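Thymidylate kinase (Ehrlichia chaffeensis, PDB 3LD9) probably catalyses the transfer of a phosphate from ATP to dTMP, giving dTDP on the de novo and salvage routes to dTTP. Local coordinates at residues F87-A90 with M91-E94; I99-P102 with S103-K107. All coordinates share one frame; numbering follows the deposited sequence.

Both interactions belong to one long helix, 81-105, of a P-loop kinase fold built on a five-stranded parallel sheet. Interaction 1 (87-90 with 91-94) comes first along the chain and interaction 2 (99-102 with 103-107) follows, closing the helix just before strand 109-113. Their centres are about 17 Å apart and their nearest atoms about 4 Å, without touching. Interaction 1 lies where the helix meets helices 64-74, 116-126 and 131-141 and a second subunit, with the Arg92 side chain about 11 Å from that of Lys34 in the predicted ATP site. Interaction 2, away from the annotated sites, packs the last turns against strands 54-58 and 109-113 and a third subunit.

Interaction 1. Residues F87-A90 with M91-E94; sequences FFIA and MRRE
Phe87 and Met91 meet one turn apart in the middle of alpha-helix 81-105, which here carries four successive i to i+4 bonds. The first runs from Met91 N to Phe87 O at 3.0 Å. Met91 CG stands anti to its own carbonyl carbon (chi1 -67°), which folds the chain back along the helix and sets CG 3.2 Å from Phe87 O. From there the thioether reaches the Phe88 ring, SD lying near the ring plane at its edge, 4.4 Å from CD1; Val69 of helix 64-74 and Pro60 also pack on Met91.

Phe88 O accepts Arg92 N at 3.0 Å. Ile89 O in turn accepts Arg93 N at 3.0 Å, while the end of the Ile89 side chain comes toward Arg92. The two cross obliquely, CD1 of Ile89 coming 3.8 Å from NH1 of Arg92. The guanidinium itself is held by more distant parts of the chain: NH2 forms a salt bridge with Glu59, NH1 bonds Asn138 and Thr119, and Phe115 makes a cation-pi contact. These partners join the helix to helices 116-126 and 131-141 and to Glu59, with the side chain of Lys34, in the predicted ATP site, about 11 Å from that of Arg92.

Ala90 packs on Leu86 of a second subunit, and Arg93 NE forms a salt bridge with Asp80 of that subunit. Glu94 OE2 forms a salt bridge with Lys98, and OE1 is hydrogen-bonded to Ser83 OG and Asp80 N of the second subunit, while Glu94 N gives Ala90 O a nearly straight bond, 3.1 Å long with 170° at the hydrogen.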
loop_
_atom_site.group_PDB
_atom_site.type_symbol
_atom_site.label_atom_id
_atom_site.label_comp_id
_atom_site.label_asym_id
_atom_site.label_seq_id
_atom_site.Cartn_x
_atom_site.Cartn_y
_atom_site.Cartn_z
ATOM N N PHE A 87 15.574 -4.863 -6.976
ATOM C CA PHE A 87 14.509 -4.780 -5.968
ATOM C C PHE A 87 14.593 -3.421 -5.290
ATOM O O PHE A 87 13.558 -2.757 -5.119
ATOM C CB PHE A 87 14.557 -5.883 -4.911
ATOM C CG PHE A 87 13.934 -7.166 -5.342
ATOM C CD1 PHE A 87 12.581 -7.258 -5.544
ATOM C CD2 PHE A 87 14.713 -8.306 -5.485
ATOM C CE1 PHE A 87 11.994 -8.481 -5.936
ATOM C CE2 PHE A 87 14.173 -9.496 -5.884
ATOM C CZ PHE A 87 12.806 -9.591 -6.115
ATOM N N PHE A 88 15.798 -2.981 -4.953
ATOM C CA PHE A 88 15.962 -1.679 -4.276
ATOM C C PHE A 88 15.542 -0.503 -5.153
ATOM O O PHE A 88 15.073 0.501 -4.651
ATOM C CB PHE A 88 17.399 -1.412 -3.802
ATOM C CG PHE A 88 17.896 -2.329 -2.713
ATOM C CD1 PHE A 88 17.036 -3.003 -1.875
ATOM C CD2 PHE A 88 19.275 -2.473 -2.529
ATOM C CE1 PHE A 88 17.532 -3.847 -0.883
ATOM C CE2 PHE A 88 19.793 -3.280 -1.525
ATOM C CZ PHE A 88 18.911 -3.986 -0.703
ATOM N N ILE A 89 15.758 -0.621 -6.460
ATOM C CA ILE A 89 15.399 0.438 -7.397
ATOM C C ILE A 89 13.854 0.471 -7.553
ATOM O O ILE A 89 13.244 1.535 -7.510
ATOM C CB ILE A 89 16.168 0.274 -8.726
ATOM C CG1 ILE A 89 17.670 0.485 -8.501
ATOM C CG2 ILE A 89 15.659 1.239 -9.763
ATOM C CD1 ILE A 89 18.085 1.963 -8.208
ATOM N N ALA A 90 13.223 -0.693 -7.649
ATOM C CA ALA A 90 11.753 -0.760 -7.643
ATOM C C ALA A 90 11.119 -0.137 -6.379
ATOM O O ALA A 90 10.162 0.609 -6.455
ATOM C CB ALA A 90 11.292 -2.209 -7.802
ATOM N N MET A 91 11.680 -0.442 -5.229
ATOM C CA MET A 91 11.173 0.073 -3.943
ATOM C C MET A 91 11.372 1.579 -3.860
ATOM O O MET A 91 10.505 2.317 -3.358
ATOM C CB MET A 91 11.899 -0.630 -2.783
ATOM C CG MET A 91 11.557 -2.115 -2.692
ATOM S SD MET A 91 12.688 -3.126 -1.693
ATOM C CE MET A 91 12.057 -2.660 -0.106
ATOM N N ARG A 92 12.518 2.030 -4.361
ATOM C CA ARG A 92 12.854 3.474 -4.444
ATOM C C ARG A 92 11.826 4.223 -5.299
ATOM O O ARG A 92 11.326 5.270 -4.899
ATOM C CB ARG A 92 14.241 3.684 -5.023
ATOM C CG ARG A 92 14.594 5.175 -5.202
ATOM C CD ARG A 92 16.092 5.402 -5.285
ATOM N NE ARG A 92 16.680 4.838 -4.088
ATOM C CZ ARG A 92 17.816 4.186 -3.995
ATOM N NH1 ARG A 92 18.615 4.013 -5.026
ATOM N NH2 ARG A 92 18.144 3.697 -2.808
ATOM N N ARG A 93 11.451 3.630 -6.421
ATOM C CA ARG A 93 10.399 4.207 -7.260
ATOM C C ARG A 93 9.099 4.355 -6.485
ATOM O O ARG A 93 8.503 5.430 -6.464
ATOM C CB ARG A 93 10.167 3.377 -8.536
ATOM C CG ARG A 93 9.103 3.927 -9.486
ATOM C CD ARG A 93 9.405 5.341 -9.923
ATOM N NE ARG A 93 8.308 5.866 -10.721
ATOM C CZ ARG A 93 8.225 7.138 -11.125
ATOM N NH1 ARG A 93 9.147 8.016 -10.804
ATOM N NH2 ARG A 93 7.213 7.537 -11.860
ATOM N N GLU A 94 8.667 3.284 -5.847
ATOM C CA GLU A 94 7.461 3.332 -5.018
ATOM C C GLU A 94 7.525 4.430 -3.946
ATOM O O GLU A 94 6.572 5.215 -3.753
ATOM C CB GLU A 94 7.231 1.985 -4.325
ATOM C CG GLU A 94 6.398 0.954 -5.098
ATOM C CD GLU A 94 5.028 1.447 -5.528
ATOM O OE1 GLU A 94 4.887 1.852 -6.714
ATOM O OE2 GLU A 94 4.092 1.435 -4.684
#

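Interaction 2. Residues I99-P102 with S103-K107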
loop_
_atom_site.group_PDB
_atom_site.type_symbol
_atom_site.label_atom_id
_atom_site.label_comp_id
_atom_site.label_asym_id
_atom_site.label_seq_id
_atom_site.Cartn_x
_atom_site.Cartn_y
_atom_site.Cartn_z
ATOM N N ILE A 99 5.716 8.858 -1.297
ATOM C CA ILE A 99 6.055 9.557 -0.068
ATOM C C ILE A 99 6.919 10.758 -0.355
ATOM O O ILE A 99 6.539 11.873 -0.031
ATOM C CB ILE A 99 6.817 8.650 0.917
ATOM C CG1 ILE A 99 6.013 7.375 1.209
ATOM C CG2 ILE A 99 7.148 9.412 2.190
ATOM C CD1 ILE A 99 4.594 7.609 1.788
ATOM N N ILE A 100 8.076 10.573 -0.968
ATOM C CA ILE A 100 9.018 11.687 -1.030
ATOM C C ILE A 100 8.517 12.865 -1.907
ATOM O O ILE A 100 8.534 14.026 -1.476
ATOM C CB ILE A 100 10.403 11.249 -1.506
ATOM C CG1 ILE A 100 10.997 10.232 -0.518
ATOM C CG2 ILE A 100 11.302 12.447 -1.663
ATOM C CD1 ILE A 100 12.226 9.414 -1.048
ATOM N N LYS A 101 8.113 12.570 -3.140
ATOM C CA LYS A 101 7.720 13.649 -4.062
ATOM C C LYS A 101 6.456 14.390 -3.595
ATOM O O LYS A 101 6.406 15.611 -3.668
ATOM C CB LYS A 101 7.569 13.089 -5.477
ATOM C CG LYS A 101 7.078 14.050 -6.548
ATOM C CD LYS A 101 8.162 14.903 -7.087
ATOM C CE LYS A 101 7.685 15.750 -8.260
ATOM N NZ LYS A 101 8.011 15.171 -9.591
ATOM N N PRO A 102 5.419 13.670 -3.141
ATOM C CA PRO A 102 4.286 14.461 -2.677
ATOM C C PRO A 102 4.571 15.317 -1.430
ATOM O O PRO A 102 3.950 16.367 -1.264
ATOM C CB PRO A 102 3.185 13.410 -2.402
ATOM C CG PRO A 102 3.593 12.185 -3.149
ATOM C CD PRO A 102 5.088 12.248 -3.331
ATOM N N SER A 103 5.479 14.907 -0.557
ATOM C CA SER A 103 5.775 15.729 0.612
ATOM C C SER A 103 6.481 17.026 0.204
ATOM O O SER A 103 6.217 18.090 0.777
ATOM C CB SER A 103 6.645 14.967 1.605
ATOM O OG SER A 103 5.990 13.806 2.028
ATOM N N LEU A 104 7.380 16.926 -0.779
ATOM C CA LEU A 104 8.109 18.087 -1.281
ATOM C C LEU A 104 7.194 19.013 -2.096
ATOM O O LEU A 104 7.383 20.231 -2.107
ATOM C CB LEU A 104 9.317 17.654 -2.108
ATOM C CG LEU A 104 10.413 16.817 -1.439
ATOM C CD1 LEU A 104 11.360 16.254 -2.542
ATOM C CD2 LEU A 104 11.200 17.626 -0.390
ATOM N N MET A 105 6.177 18.438 -2.733
ATOM C CA MET A 105 5.168 19.218 -3.454
ATOM C C MET A 105 4.348 20.059 -2.500
ATOM O O MET A 105 3.885 21.129 -2.870
ATOM C CB MET A 105 4.204 18.307 -4.215
ATOM C CG MET A 105 4.799 17.579 -5.393
ATOM S SD MET A 105 5.301 18.753 -6.635
ATOM C CE MET A 105 6.982 19.234 -6.140
ATOM N N GLN A 106 4.150 19.540 -1.290
ATOM C CA GLN A 106 3.473 20.240 -0.215
ATOM C C GLN A 106 4.430 21.135 0.556
ATOM O O GLN A 106 4.092 21.632 1.627
ATOM C CB GLN A 106 2.839 19.227 0.734
ATOM C CG GLN A 106 1.669 18.483 0.112
ATOM C CD GLN A 106 1.434 17.100 0.726
ATOM O OE1 GLN A 106 1.118 16.971 1.913
ATOM N NE2 GLN A 106 1.548 16.067 -0.097
ATOM N N LYS A 107 5.638 21.308 0.032
ATOM C CA LYS A 107 6.584 22.253 0.579
ATOM C C LYS A 107 7.141 21.819 1.938
ATOM O O LYS A 107 7.567 22.672 2.719
ATOM C CB LYS A 107 5.923 23.655 0.681
#
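Ser103 grips Ile99 O twice, through its hydroxyl and through its backbone N, near the C-terminal end of helix 81-105. OG donates at 2.9 Å to Ile99 O, and Ser103 N gives a longer bond of 3.3 Å to that same oxygen; the two donors arrive from opposite faces of the carbonyl plane. With OG turned beside its own backbone N (chi1 -60°), the hydroxyl folds back onto the preceding turn. Val55 and Val110 of the same chain and Phe74 of a third subunit pack on this buried serine.

Among the other backbone bonds, Leu104 N reaches Ile100 O, Met105 N reaches Lys101 O at 3.0 Å, and Gln106 N reaches Pro102 O. Pro102 has no N-H to give to the turn before it, and the helix kinks there.

The apolar contact is between Ile100 and Leu104, which run alongside each other in the same direction one turn apart, with CG2 of the isoleucine 3.9 Å from CD1 of the leucine. A looser aliphatic contact has the Lys101 CE methylene crossing the Met105 CE methyl at 4.1 Å, while Lys101 NZ continues to a salt bridge with Asp143.

The helix ends at Met105. Lys107, with positive phi, is the C-prime residue: its N bonds Leu104 O at 3.0 Å and Lys108 N turns back to Ser103 O, the pairing that defines a Schellman motif.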